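Local coordinates for cell wall surface anchor family protein (Streptococcus agalactiae serogroup V, PDB 3PF2) that builds the shaft of a group B streptococcal pilus as its major backbone subunit, here a calcium-binding C-terminal fragment of two Ig-like domains, at residues Thr153-Tyr158 against Lys169-Pro173; Asp43-Phe47 against Asp163-Pro168; Val62-Gly68 against Ala130-Pro135; Glu178-Gly182 against Tyr255-Ala261; Ala144-Lys148 against Pro299-Asp305. Residues are numbered along the deposited sequence.

Contact 1 of 5, residues Thr153-Tyr158 against Lys169-Pro173; sequences TFELQY and KPSNP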
# COMPACT_ATOMS: atom_id res chain seq x y z
N THR A 153 -6.31 9.65 1.63
CA THR A 153 -6.34 10.98 2.18
C THR A 153 -7.14 10.88 3.47
O THR A 153 -7.57 9.79 3.86
CB THR A 153 -6.95 11.99 1.18
OG1 THR A 153 -6.78 13.30 1.71
CG2 THR A 153 -8.41 11.71 0.92
N PHE A 154 -7.29 12.01 4.16
CA PHE A 154 -8.10 12.05 5.36
C PHE A 154 -8.65 13.44 5.51
O PHE A 154 -8.22 14.36 4.80
CB PHE A 154 -7.26 11.67 6.60
CG PHE A 154 -6.18 12.65 6.92
CD1 PHE A 154 -6.37 13.65 7.88
CD2 PHE A 154 -4.94 12.58 6.28
CE1 PHE A 154 -5.35 14.56 8.19
CE2 PHE A 154 -3.92 13.47 6.58
CZ PHE A 154 -4.12 14.47 7.55
N GLU A 155 -9.58 13.61 6.45
CA GLU A 155 -10.10 14.94 6.74
C GLU A 155 -9.94 15.22 8.21
O GLU A 155 -10.25 14.36 9.03
CB GLU A 155 -11.56 15.07 6.36
CG GLU A 155 -12.10 16.46 6.68
CD GLU A 155 -13.45 16.71 6.07
OE1 GLU A 155 -13.47 17.14 4.89
OE2 GLU A 155 -14.48 16.49 6.76
N LEU A 156 -9.46 16.40 8.53
CA LEU A 156 -9.44 16.88 9.91
C LEU A 156 -10.63 17.82 10.09
O LEU A 156 -10.85 18.70 9.27
CB LEU A 156 -8.13 17.62 10.20
CG LEU A 156 -8.06 18.46 11.48
CD1 LEU A 156 -8.16 17.57 12.72
CD2 LEU A 156 -6.79 19.29 11.53
N GLN A 157 -11.41 17.60 11.14
CA GLN A 157 -12.43 18.56 11.56
C GLN A 157 -11.89 19.17 12.83
O GLN A 157 -11.67 18.47 13.82
CB GLN A 157 -13.77 17.86 11.83
CG GLN A 157 -14.57 17.46 10.58
CD GLN A 157 -15.22 18.65 9.87
OE1 GLN A 157 -15.66 19.61 10.51
NE2 GLN A 157 -15.29 18.59 8.54
N TYR A 158 -11.63 20.47 12.80
CA TYR A 158 -11.06 21.14 13.97
C TYR A 158 -11.95 22.31 14.39
O TYR A 158 -12.58 22.96 13.55
CB TYR A 158 -9.65 21.63 13.66
CG TYR A 158 -9.58 22.74 12.63
CD1 TYR A 158 -9.66 24.09 13.01
CD2 TYR A 158 -9.44 22.44 11.26
CE1 TYR A 158 -9.61 25.11 12.06
CE2 TYR A 158 -9.38 23.46 10.31
CZ TYR A 158 -9.46 24.78 10.72
OH TYR A 158 -9.40 25.78 9.80
N LYS A 169 -14.39 23.23 11.40
CA LYS A 169 -14.07 23.50 10.01
C LYS A 169 -13.19 22.36 9.53
O LYS A 169 -12.47 21.75 10.33
CB LYS A 169 -13.27 24.79 9.89
CG LYS A 169 -13.99 26.06 10.39
CD LYS A 169 -12.99 27.20 10.55
CE LYS A 169 -12.58 27.78 9.21
NZ LYS A 169 -11.66 28.94 9.33
N PRO A 170 -13.22 22.08 8.21
CA PRO A 170 -12.36 21.04 7.64
C PRO A 170 -10.95 21.52 7.26
O PRO A 170 -10.72 22.71 6.97
CB PRO A 170 -13.13 20.63 6.38
CG PRO A 170 -13.75 21.91 5.92
CD PRO A 170 -14.12 22.66 7.19
N SER A 171 -10.00 20.58 7.28
CA SER A 171 -8.70 20.74 6.63
C SER A 171 -8.46 19.43 5.89
O SER A 171 -8.70 18.35 6.43
CB SER A 171 -7.58 21.00 7.63
OG SER A 171 -6.31 21.09 6.98
N ASN A 172 -7.98 19.54 4.65
CA ASN A 172 -7.77 18.39 3.78
C ASN A 172 -6.42 18.50 3.08
O ASN A 172 -6.02 19.61 2.71
CB ASN A 172 -8.89 18.30 2.72
CG ASN A 172 -10.29 18.21 3.33
OD1 ASN A 172 -10.80 17.12 3.57
ND2 ASN A 172 -10.90 19.36 3.60
N PRO A 173 -5.72 17.37 2.89
CA PRO A 173 -4.52 17.42 2.04
C PRO A 173 -4.83 17.87 0.59
O PRO A 173 -5.78 17.38 -0.02
CB PRO A 173 -4.02 15.96 2.05
CG PRO A 173 -4.52 15.40 3.36
CD PRO A 173 -5.91 16.03 3.50
O HOH W 1 -7.43 15.33 0.15

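Contact 2 of 5, residues Asp43-Phe47 against Asp163-Pro168; sequences DYEKF and DKADNP. With CA (calcium ion), chain C.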
# COMPACT_ATOMS: atom_id res chain seq x y z
N ASP A 43 -6.87 26.04 23.10
CA ASP A 43 -8.22 26.60 22.92
C ASP A 43 -9.19 25.68 22.18
O ASP A 43 -10.40 25.88 22.24
CB ASP A 43 -8.15 27.91 22.13
CG ASP A 43 -7.50 29.05 22.89
OD1 ASP A 43 -7.37 28.97 24.13
OD2 ASP A 43 -7.13 30.03 22.21
N TYR A 44 -8.66 24.68 21.48
CA TYR A 44 -9.48 23.92 20.54
C TYR A 44 -10.55 23.07 21.24
O TYR A 44 -10.28 22.49 22.30
CB TYR A 44 -8.59 23.06 19.62
CG TYR A 44 -8.00 23.83 18.43
CD1 TYR A 44 -7.32 25.04 18.62
CD2 TYR A 44 -8.09 23.32 17.13
CE1 TYR A 44 -6.76 25.74 17.53
CE2 TYR A 44 -7.55 24.00 16.04
CZ TYR A 44 -6.90 25.19 16.24
OH TYR A 44 -6.38 25.87 15.17
N GLU A 45 -11.74 23.01 20.64
CA GLU A 45 -12.87 22.25 21.16
C GLU A 45 -13.14 20.94 20.40
O GLU A 45 -13.99 20.14 20.82
CB GLU A 45 -14.13 23.14 21.19
CG GLU A 45 -13.90 24.49 21.88
CD GLU A 45 -15.16 25.34 21.95
OE1 GLU A 45 -15.99 25.26 21.02
OE2 GLU A 45 -15.32 26.10 22.95
N LYS A 46 -12.42 20.74 19.29
CA LYS A 46 -12.50 19.52 18.50
C LYS A 46 -11.23 19.38 17.67
O LYS A 46 -10.69 20.36 17.17
CB LYS A 46 -13.71 19.55 17.56
CG LYS A 46 -14.05 18.19 16.95
CD LYS A 46 -15.06 18.29 15.81
CE LYS A 46 -16.43 18.75 16.27
NZ LYS A 46 -17.01 17.93 17.38
N PHE A 47 -10.75 18.15 17.54
CA PHE A 47 -9.63 17.86 16.65
C PHE A 47 -9.77 16.38 16.32
O PHE A 47 -9.25 15.52 17.03
CB PHE A 47 -8.30 18.18 17.35
CG PHE A 47 -7.13 18.31 16.41
CD1 PHE A 47 -6.66 19.56 16.04
CD2 PHE A 47 -6.49 17.17 15.93
CE1 PHE A 47 -5.57 19.69 15.18
CE2 PHE A 47 -5.40 17.29 15.06
CZ PHE A 47 -4.94 18.55 14.69
N ASP A 163 -15.44 29.12 22.14
CA ASP A 163 -16.69 29.86 22.32
C ASP A 163 -17.84 29.02 22.90
O ASP A 163 -18.99 29.48 22.94
CB ASP A 163 -17.09 30.54 20.99
CG ASP A 163 -17.34 29.55 19.86
OD1 ASP A 163 -17.09 28.33 20.05
OD2 ASP A 163 -17.80 29.99 18.79
N LYS A 164 -17.53 27.80 23.35
CA LYS A 164 -18.54 26.88 23.89
C LYS A 164 -19.61 26.52 22.87
O LYS A 164 -20.73 26.11 23.22
CB LYS A 164 -19.18 27.45 25.16
CG LYS A 164 -18.18 27.89 26.20
CD LYS A 164 -18.91 28.53 27.37
CE LYS A 164 -17.99 29.45 28.14
NZ LYS A 164 -18.67 29.96 29.37
N ALA A 165 -19.26 26.65 21.59
CA ALA A 165 -20.20 26.35 20.53
C ALA A 165 -19.52 25.40 19.56
O ALA A 165 -18.36 25.59 19.20
CB ALA A 165 -20.63 27.63 19.82
N ASP A 166 -20.28 24.39 19.14
CA ASP A 166 -19.79 23.32 18.27
C ASP A 166 -19.81 23.82 16.81
O ASP A 166 -20.84 23.75 16.14
CB ASP A 166 -20.71 22.10 18.43
CG ASP A 166 -20.23 20.89 17.65
OD1 ASP A 166 -19.02 20.77 17.36
OD2 ASP A 166 -21.07 20.03 17.34
N ASN A 167 -18.66 24.31 16.33
CA ASN A 167 -18.55 24.92 15.00
C ASN A 167 -17.23 24.58 14.29
O ASN A 167 -16.41 25.47 14.00
CB ASN A 167 -18.80 26.43 15.07
CG ASN A 167 -18.15 27.09 16.28
OD1 ASN A 167 -17.10 26.66 16.76
ND2 ASN A 167 -18.79 28.15 16.79
N PRO A 168 -17.02 23.29 13.99
CA PRO A 168 -15.76 22.88 13.38
C PRO A 168 -15.63 23.28 11.90
O PRO A 168 -16.63 23.63 11.24
CB PRO A 168 -15.80 21.36 13.51
CG PRO A 168 -17.25 21.04 13.44
CD PRO A 168 -17.90 22.13 14.25
CA CA C . -16.07 26.48 18.94

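Contact 3 of 5, residues Val62-Gly68 against Ala130-Pro135; sequences VGKIKIG and AFLEIP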
# COMPACT_ATOMS: atom_id res chain seq x y z
N VAL A 62 -2.67 1.66 14.23
CA VAL A 62 -2.08 2.99 14.33
C VAL A 62 -0.81 2.88 15.17
O VAL A 62 -0.80 2.19 16.20
CB VAL A 62 -3.06 4.02 14.96
CG1 VAL A 62 -2.40 5.39 15.11
CG2 VAL A 62 -4.38 4.12 14.13
N GLY A 63 0.24 3.57 14.73
CA GLY A 63 1.55 3.51 15.37
C GLY A 63 1.74 4.57 16.43
O GLY A 63 0.78 4.99 17.09
N LYS A 64 2.98 5.02 16.59
CA LYS A 64 3.29 5.97 17.65
C LYS A 64 3.05 7.40 17.16
O LYS A 64 3.73 7.87 16.26
CB LYS A 64 4.74 5.77 18.10
CG LYS A 64 5.01 6.23 19.52
CD LYS A 64 6.35 5.73 20.06
CE LYS A 64 7.52 6.46 19.42
NZ LYS A 64 8.82 6.10 20.07
N ILE A 65 2.08 8.08 17.78
CA ILE A 65 1.74 9.46 17.40
C ILE A 65 2.70 10.46 18.03
O ILE A 65 2.91 10.42 19.25
CB ILE A 65 0.25 9.78 17.72
CG1 ILE A 65 -0.66 8.83 16.95
CG2 ILE A 65 -0.08 11.25 17.41
CD1 ILE A 65 -2.14 9.11 17.07
N LYS A 66 3.28 11.33 17.21
CA LYS A 66 4.36 12.24 17.61
C LYS A 66 4.05 13.68 17.28
O LYS A 66 3.46 13.97 16.25
CB LYS A 66 5.68 11.90 16.90
CG LYS A 66 6.14 10.46 16.99
CD LYS A 66 6.59 10.09 18.40
CE LYS A 66 7.74 10.96 18.90
NZ LYS A 66 9.04 10.66 18.24
N ILE A 67 4.46 14.58 18.18
CA ILE A 67 4.65 15.99 17.84
C ILE A 67 6.09 16.34 18.17
O ILE A 67 6.50 16.27 19.34
CB ILE A 67 3.67 16.93 18.59
CG1 ILE A 67 2.22 16.58 18.26
CG2 ILE A 67 3.97 18.37 18.21
CD1 ILE A 67 1.19 17.25 19.16
N GLY A 68 6.86 16.69 17.14
CA GLY A 68 8.30 16.88 17.30
C GLY A 68 8.84 15.60 17.91
O GLY A 68 8.46 14.51 17.49
N ALA A 130 8.38 21.02 14.12
CA ALA A 130 7.44 20.05 14.68
C ALA A 130 6.06 20.12 14.06
O ALA A 130 5.56 21.20 13.74
CB ALA A 130 7.31 20.23 16.19
N PHE A 131 5.44 18.95 13.92
CA PHE A 131 4.06 18.83 13.45
C PHE A 131 3.46 17.53 13.99
O PHE A 131 4.17 16.72 14.59
CB PHE A 131 4.02 18.88 11.90
CG PHE A 131 4.70 17.72 11.24
CD1 PHE A 131 3.97 16.58 10.88
CD2 PHE A 131 6.07 17.76 10.96
CE1 PHE A 131 4.60 15.48 10.27
CE2 PHE A 131 6.70 16.66 10.35
CZ PHE A 131 5.95 15.53 10.00
N LEU A 132 2.15 17.36 13.82
CA LEU A 132 1.46 16.15 14.27
C LEU A 132 1.61 15.06 13.21
O LEU A 132 1.23 15.23 12.06
CB LEU A 132 -0.02 16.40 14.56
CG LEU A 132 -0.85 15.17 14.97
CD1 LEU A 132 -0.44 14.70 16.36
CD2 LEU A 132 -2.36 15.45 14.94
N GLU A 133 2.18 13.93 13.64
CA GLU A 133 2.48 12.81 12.76
C GLU A 133 1.77 11.56 13.26
O GLU A 133 1.97 11.15 14.41
CB GLU A 133 3.99 12.60 12.69
CG GLU A 133 4.44 11.32 11.99
CD GLU A 133 5.93 11.06 12.16
OE1 GLU A 133 6.67 11.91 12.71
OE2 GLU A 133 6.37 9.98 11.70
N ILE A 134 0.95 10.98 12.41
CA ILE A 134 0.19 9.77 12.74
C ILE A 134 0.52 8.66 11.75
O ILE A 134 0.02 8.66 10.62
CB ILE A 134 -1.35 10.00 12.73
CG1 ILE A 134 -1.74 11.20 13.61
CG2 ILE A 134 -2.10 8.71 13.15
CD1 ILE A 134 -3.21 11.53 13.53
N PRO A 135 1.37 7.70 12.16
CA PRO A 135 1.65 6.56 11.29
C PRO A 135 0.52 5.54 11.34
O PRO A 135 0.06 5.19 12.43
CB PRO A 135 2.96 5.97 11.85
CG PRO A 135 3.20 6.65 13.16
CD PRO A 135 2.05 7.59 13.46

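Contact 4 of 5, residues Glu178-Gly182 against Tyr255-Ala261; sequences EVHTG and YAVDANA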
# COMPACT_ATOMS: atom_id res chain seq x y z
N GLU A 178 -0.12 7.73 -3.01
CA GLU A 178 -0.72 6.51 -3.56
C GLU A 178 0.25 5.34 -3.51
O GLU A 178 1.48 5.53 -3.49
CB GLU A 178 -1.19 6.71 -5.01
CG GLU A 178 -0.08 7.09 -6.01
CD GLU A 178 0.76 5.91 -6.51
OE1 GLU A 178 0.23 4.77 -6.61
OE2 GLU A 178 1.96 6.11 -6.83
N VAL A 179 -0.33 4.15 -3.48
CA VAL A 179 0.45 2.92 -3.64
C VAL A 179 -0.08 2.08 -4.79
O VAL A 179 -1.21 2.26 -5.26
CB VAL A 179 0.48 2.07 -2.34
CG1 VAL A 179 1.18 2.82 -1.23
CG2 VAL A 179 -0.95 1.64 -1.92
N HIS A 180 0.73 1.12 -5.22
CA HIS A 180 0.31 0.28 -6.34
C HIS A 180 0.99 -1.07 -6.24
O HIS A 180 2.07 -1.17 -5.64
CB HIS A 180 0.70 0.94 -7.67
CG HIS A 180 2.03 1.61 -7.60
ND1 HIS A 180 2.17 2.95 -7.28
CD2 HIS A 180 3.29 1.12 -7.75
CE1 HIS A 180 3.45 3.26 -7.26
NE2 HIS A 180 4.15 2.17 -7.52
N THR A 181 0.35 -2.06 -6.85
CA THR A 181 0.86 -3.43 -6.94
C THR A 181 0.54 -3.93 -8.35
O THR A 181 -0.35 -3.39 -8.98
CB THR A 181 0.23 -4.34 -5.84
OG1 THR A 181 0.96 -5.56 -5.73
CG2 THR A 181 -1.26 -4.64 -6.08
N GLY A 182 1.25 -4.96 -8.82
CA GLY A 182 1.11 -5.43 -10.19
C GLY A 182 0.98 -6.94 -10.33
O GLY A 182 0.93 -7.66 -9.33
N TYR A 255 5.93 -3.36 -8.02
CA TYR A 255 6.73 -2.77 -9.11
C TYR A 255 6.75 -1.28 -8.78
O TYR A 255 6.00 -0.82 -7.91
CB TYR A 255 6.10 -3.06 -10.49
CG TYR A 255 4.88 -2.19 -10.76
CD1 TYR A 255 4.97 -1.06 -11.57
CD2 TYR A 255 3.67 -2.47 -10.13
CE1 TYR A 255 3.87 -0.22 -11.76
CE2 TYR A 255 2.56 -1.66 -10.32
CZ TYR A 255 2.67 -0.53 -11.14
OH TYR A 255 1.57 0.27 -11.31
N ALA A 256 7.60 -0.52 -9.46
CA ALA A 256 7.71 0.93 -9.21
C ALA A 256 7.79 1.21 -7.70
O ALA A 256 7.02 2.01 -7.14
CB ALA A 256 6.54 1.68 -9.87
N VAL A 257 8.73 0.54 -7.04
CA VAL A 257 8.87 0.52 -5.60
C VAL A 257 8.95 1.94 -5.00
O VAL A 257 8.28 2.23 -3.99
CB VAL A 257 10.10 -0.34 -5.19
CG1 VAL A 257 10.43 -0.21 -3.72
CG2 VAL A 257 9.84 -1.82 -5.56
N ASP A 258 9.76 2.80 -5.62
CA ASP A 258 9.92 4.19 -5.20
C ASP A 258 9.56 5.16 -6.34
O ASP A 258 10.33 6.08 -6.67
CB ASP A 258 11.35 4.42 -4.73
CG ASP A 258 11.65 3.73 -3.43
OD1 ASP A 258 10.88 3.94 -2.47
OD2 ASP A 258 12.63 2.95 -3.37
N ALA A 259 8.40 4.94 -6.94
CA ALA A 259 7.96 5.75 -8.07
C ALA A 259 6.45 5.70 -8.14
O ALA A 259 5.80 4.98 -7.36
CB ALA A 259 8.59 5.24 -9.38
N ASN A 260 5.87 6.47 -9.06
CA ASN A 260 4.41 6.47 -9.21
C ASN A 260 3.93 5.22 -9.94
O ASN A 260 4.74 4.34 -10.27
CB ASN A 260 3.90 7.77 -9.84
CG ASN A 260 4.30 7.94 -11.29
OD1 ASN A 260 4.64 6.98 -11.98
ND2 ASN A 260 4.25 9.18 -11.76
N ALA A 261 2.62 5.11 -10.15
CA ALA A 261 2.03 3.89 -10.69
C ALA A 261 2.44 3.60 -12.15
O ALA A 261 2.27 2.48 -12.62
CB ALA A 261 0.49 3.92 -10.55

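Contact 5 of 5, residues Ala144-Lys148 against Pro299-Asp305; sequences AVLGK and PTDITVD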
# COMPACT_ATOMS: atom_id res chain seq x y z
N ALA A 144 -7.39 -4.62 -4.90
CA ALA A 144 -6.64 -3.67 -5.72
C ALA A 144 -6.79 -3.98 -7.20
O ALA A 144 -6.93 -5.16 -7.60
CB ALA A 144 -5.16 -3.69 -5.33
N VAL A 145 -6.76 -2.95 -8.04
CA VAL A 145 -6.62 -3.16 -9.48
C VAL A 145 -5.13 -3.16 -9.77
O VAL A 145 -4.43 -2.24 -9.35
CB VAL A 145 -7.33 -2.07 -10.31
CG1 VAL A 145 -7.07 -2.26 -11.81
CG2 VAL A 145 -8.82 -2.13 -10.08
N LEU A 146 -4.65 -4.20 -10.46
CA LEU A 146 -3.21 -4.31 -10.71
C LEU A 146 -2.72 -3.22 -11.67
O LEU A 146 -3.28 -3.04 -12.75
CB LEU A 146 -2.85 -5.72 -11.19
CG LEU A 146 -3.25 -6.86 -10.24
CD1 LEU A 146 -2.69 -8.18 -10.75
CD2 LEU A 146 -2.78 -6.63 -8.79
N GLY A 147 -1.70 -2.48 -11.23
CA GLY A 147 -1.12 -1.37 -11.98
C GLY A 147 -1.82 -0.04 -11.74
O GLY A 147 -1.44 0.97 -12.34
N LYS A 148 -2.84 -0.04 -10.88
CA LYS A 148 -3.62 1.18 -10.62
C LYS A 148 -3.18 1.89 -9.34
O LYS A 148 -2.90 1.24 -8.34
CB LYS A 148 -5.12 0.85 -10.56
CG LYS A 148 -6.03 2.07 -10.60
CD LYS A 148 -7.48 1.63 -10.50
CE LYS A 148 -8.43 2.82 -10.65
NZ LYS A 148 -8.48 3.29 -12.06
N PRO A 299 -5.05 0.08 -16.67
CA PRO A 299 -5.52 0.08 -15.28
C PRO A 299 -6.12 1.39 -14.81
O PRO A 299 -6.94 1.38 -13.90
CB PRO A 299 -4.26 -0.25 -14.47
CG PRO A 299 -3.14 0.09 -15.37
CD PRO A 299 -3.61 -0.23 -16.75
N THR A 300 -5.72 2.51 -15.42
CA THR A 300 -6.22 3.82 -14.98
C THR A 300 -7.70 3.98 -15.30
O THR A 300 -8.37 4.83 -14.71
CB THR A 300 -5.47 5.01 -15.63
OG1 THR A 300 -5.66 4.98 -17.06
CG2 THR A 300 -4.00 4.95 -15.31
N ASP A 301 -8.20 3.17 -16.23
CA ASP A 301 -9.57 3.30 -16.73
C ASP A 301 -10.59 2.37 -16.05
O ASP A 301 -11.80 2.54 -16.22
CB ASP A 301 -9.59 3.04 -18.25
CG ASP A 301 -8.76 4.05 -19.04
OD1 ASP A 301 -8.40 5.11 -18.51
OD2 ASP A 301 -8.46 3.77 -20.21
N ILE A 302 -10.10 1.42 -15.25
CA ILE A 302 -10.93 0.32 -14.76
C ILE A 302 -11.06 0.28 -13.24
O ILE A 302 -10.18 0.78 -12.53
CB ILE A 302 -10.41 -1.05 -15.28
CG1 ILE A 302 -9.03 -1.37 -14.68
CG2 ILE A 302 -10.36 -1.05 -16.82
CD1 ILE A 302 -8.36 -2.60 -15.30
N THR A 303 -12.13 -0.32 -12.74
CA THR A 303 -12.31 -0.46 -11.29
C THR A 303 -12.20 -1.90 -10.80
O THR A 303 -12.28 -2.16 -9.59
CB THR A 303 -13.63 0.20 -10.82
OG1 THR A 303 -14.70 -0.21 -11.68
CG2 THR A 303 -13.51 1.72 -10.84
N VAL A 304 -11.99 -2.82 -11.73
CA VAL A 304 -11.70 -4.22 -11.44
C VAL A 304 -10.79 -4.72 -12.56
O VAL A 304 -10.88 -4.25 -13.69
CB VAL A 304 -13.00 -5.09 -11.38
CG1 VAL A 304 -13.65 -5.25 -12.78
CG2 VAL A 304 -12.71 -6.45 -10.77
N ASP A 305 -9.90 -5.66 -12.23
CA ASP A 305 -8.98 -6.22 -13.23
C ASP A 305 -9.68 -6.71 -14.51
O ASP A 305 -10.75 -7.35 -14.43
CB ASP A 305 -8.19 -7.41 -12.67
CG ASP A 305 -7.19 -7.01 -11.61
OD1 ASP A 305 -6.66 -5.89 -11.63
OD2 ASP A 305 -6.92 -7.87 -10.76
O HOH W 2 -9.49 -6.22 -9.33
O HOH W 3 -5.96 -7.61 -8.04

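Contact 1 of 5, residues Thr153-Tyr158 against Lys169-Pro173
T153 opens the approach to P173: its OG1 lies 3.4 Å from P173 CD, and one water bridges them, 2.6 Å from T153 OG1 and donating to P173 O at 2.6 Å. F154 is buried, with one face of its ring over P173 CD and its CE2 3.8 Å from P173 CG; L33 and I49 pack around it. E155 is partly exposed, and its OE2 accepts from NE2 of Q157 at 2.9 Å, two residues along on the same face. L156 starts the regular pairing with S171, L156 N to S171 O at 3.0 Å and S171 N to L156 O at 2.9 Å. This is an antiparallel beta hairpin, in which 169-171 forms the outermost strand of a sheet of the first Ig-like domain. Q157 faces P170 in a non-hydrogen-bonded pair, where a proline's missing NH costs nothing, since its nitrogen faces away from the partner strand. Y158 restores the two-way bonding, Y158 N to K169 O at 2.9 Å and K169 N to Y158 O at 2.8 Å. Its ring carries K169 CB over one face, 4.3 Å from the centroid, a CH-pi contact, while Y158 OH and K169 NZ both reach the carboxylate of E6.

Contact 2 of 5, residues Asp43-Phe47 against Asp163-Pro168
D163 brings a carboxylate to the calcium ion, its OD1 2.4 Å from CA. The same OD1 accepts from A165 N at 3.1 Å, an Asx turn that bends the chain around the metal, while D163 OD2 takes a hydrogen bond from N167 ND2 at 2.9 Å. The CA-to-CB bond of K164 points away from 43-47, but K164 N donates to E45 OE2 at 2.8 Å. That bond steadies the carboxylate whose other oxygen, E45 OE1, is 2.4 Å from the calcium. A165 contributes only its carbonyl, with O 2.5 Å from CA, so a small residue suffices there. In this loop between strands 155-159 and 169-171, every second residue from D159 through T161 to N167 supplies ligands, a spacing reminiscent of the start of an EF-hand loop but set in a beta hairpin. E45, from 43-47, reaches in beside D159, and oxygen is the ligand type that calcium prefers. D166 instead faces K46, with K46 NZ 3.5 Å from D166 OD1 in a salt bridge. N167 returns to the metal, its neutral amide oxygen OD1 2.4 Å from CA. P168 then meets the aliphatic part of the lysine, P168 CG lying 3.7 Å from K46 CE.

Contact 3 of 5, residues Val62-Gly68 against Ala130-Pro135
Three backbone hydrogen bonds join these antiparallel strands: G63 N to P135 O at 2.8 Å, K66 N to E133 O at 3.1 Å and E133 N to K66 O at 2.9 Å. Between them, K64 O meets P135 CD at 3.3 Å, because proline has no NH to offer. Carbonyls also receive CA-H...O contacts: E133 O from I65 CA at 3.4 Å, and F131 O from I67 CA, likewise at 3.4 Å. F131 O finds its hydrogen bond with the amide of N125, which also binds E133 OE1 and, weakly, G68 N. Backbone groups facing away from this pairing bond to the flanking strands, I65 to L72, L132 to S35 and I134 to L33. Glycine suits G68, where phi is positive (54°) and a CB would crowd A130 CB. On the inner face, branched side chains interlock: I65 CG2 lies 3.6 Å from L132 CD1 and V62 CG1 3.9 Å from I134 CG2, with L91 and F95 beyond, whereas K66 and E133 take the more exposed face. Such a central strand, bonded on both sides and packed against a second sheet, is characteristic of the Ig-like sandwich, here consistent with the DEv-IgG, CNA A type domain.

Contact 4 of 5, residues Glu178-Gly182 against Tyr255-Ala261
H180, with chi1 at 39° (p), swings its imidazole off the strand so that both ring nitrogens find acceptors. H180 ND1 donates to E178 OE1 at 2.7 Å and H180 NE2 to A256 O at 2.9 Å, which makes both nitrogens donors and is consistent with a charged imidazolium beside the carboxylate. E178, two residues earlier on the same side of the strand, folds back in p for both chi1 and chi2 to reach it. Strand 178-190 continues from the interdomain region into the second, prealbumin-like domain, and residues 255-261 lie in the loop between that domain's strands 247-253 and 266-274. A256 takes a left-handed backbone conformation, and A256 O also accepts from A259 N at 3.2 Å, tightening a turn at the edge of the H180 ring. A261 CA sits over one face of the H180 ring, 3.8 Å from its centroid, a CH-pi contact. Y255 is also p at chi1 (75°), which sends its ring beside the strand: CD2 is 3.7 Å from G182 N, and OH donates to A261 O at 2.7 Å, tying the two ends of 255-261 together. A side chain on G182 would clash with Y255 CD2.

Contact 5 of 5, residues Ala144-Lys148 against Pro299-Asp305
V145 spreads its two methyls over the loop opposite, CG1 3.6 Å from I302 CG1 and CG2 3.5 Å from T303 C. It is the first residue of a type II beta turn, V145 to K148, closed by K148 N donating to V145 O at 3.1 Å. This turn follows strand 132-140 of the first Ig-like domain and meets a loop of the second, between strands 286-290 and 312-316, so the contact forms part of the interdomain junction. Glycine suits the third position of a type II turn, and G147 has phi of 87°; a CB there would also press on P299 CG. The compact ring of P299 instead fits against the turn, with its CB 3.4 Å from L146 O. K148, almost fully extended until its last torsion, sends its ammonium group into a cluster of carbonyls: NZ donates to P299 O and to I302 O, each at 3.1 Å. A long, flexible cation is apt here, since it can gather oxygens from a bend whose own I302 N to P299 O bond, at 3.4 Å, is weak. At the other end, an aspartate is well suited to receive a backbone NH: D305 OD1 accepts from L146 N at 2.9 Å while its OD2 pairs with K251. Beside it a water accepts from D305 N at 3.0 Å and donates to A144 O at 3.3 Å.

In the fold
Contacts 1, 2 and 3 lie in the first Ig-like domain. Contacts 1 and 2, centred 15 Å apart, share the sheet in which strands 46-52 and 155-159 are neighbours, and their segments alternate along the chain. Contact 3, within the span of contact 2, belongs to the opposing sheet; F47 CE2 and L132 CD2, 3.6 Å apart, bridge the two sheets. Contacts 4 and 5, centred 13 Å apart, mark the junction with the second domain and touch where T181 O lies 2.8 Å from G147 N. Contact 5 spans 151 residues and encloses contacts 1 and 4. The centres of contacts 2 and 5 are 41 Å apart, reflecting the elongated shape expected of a pilus-shaft subunit.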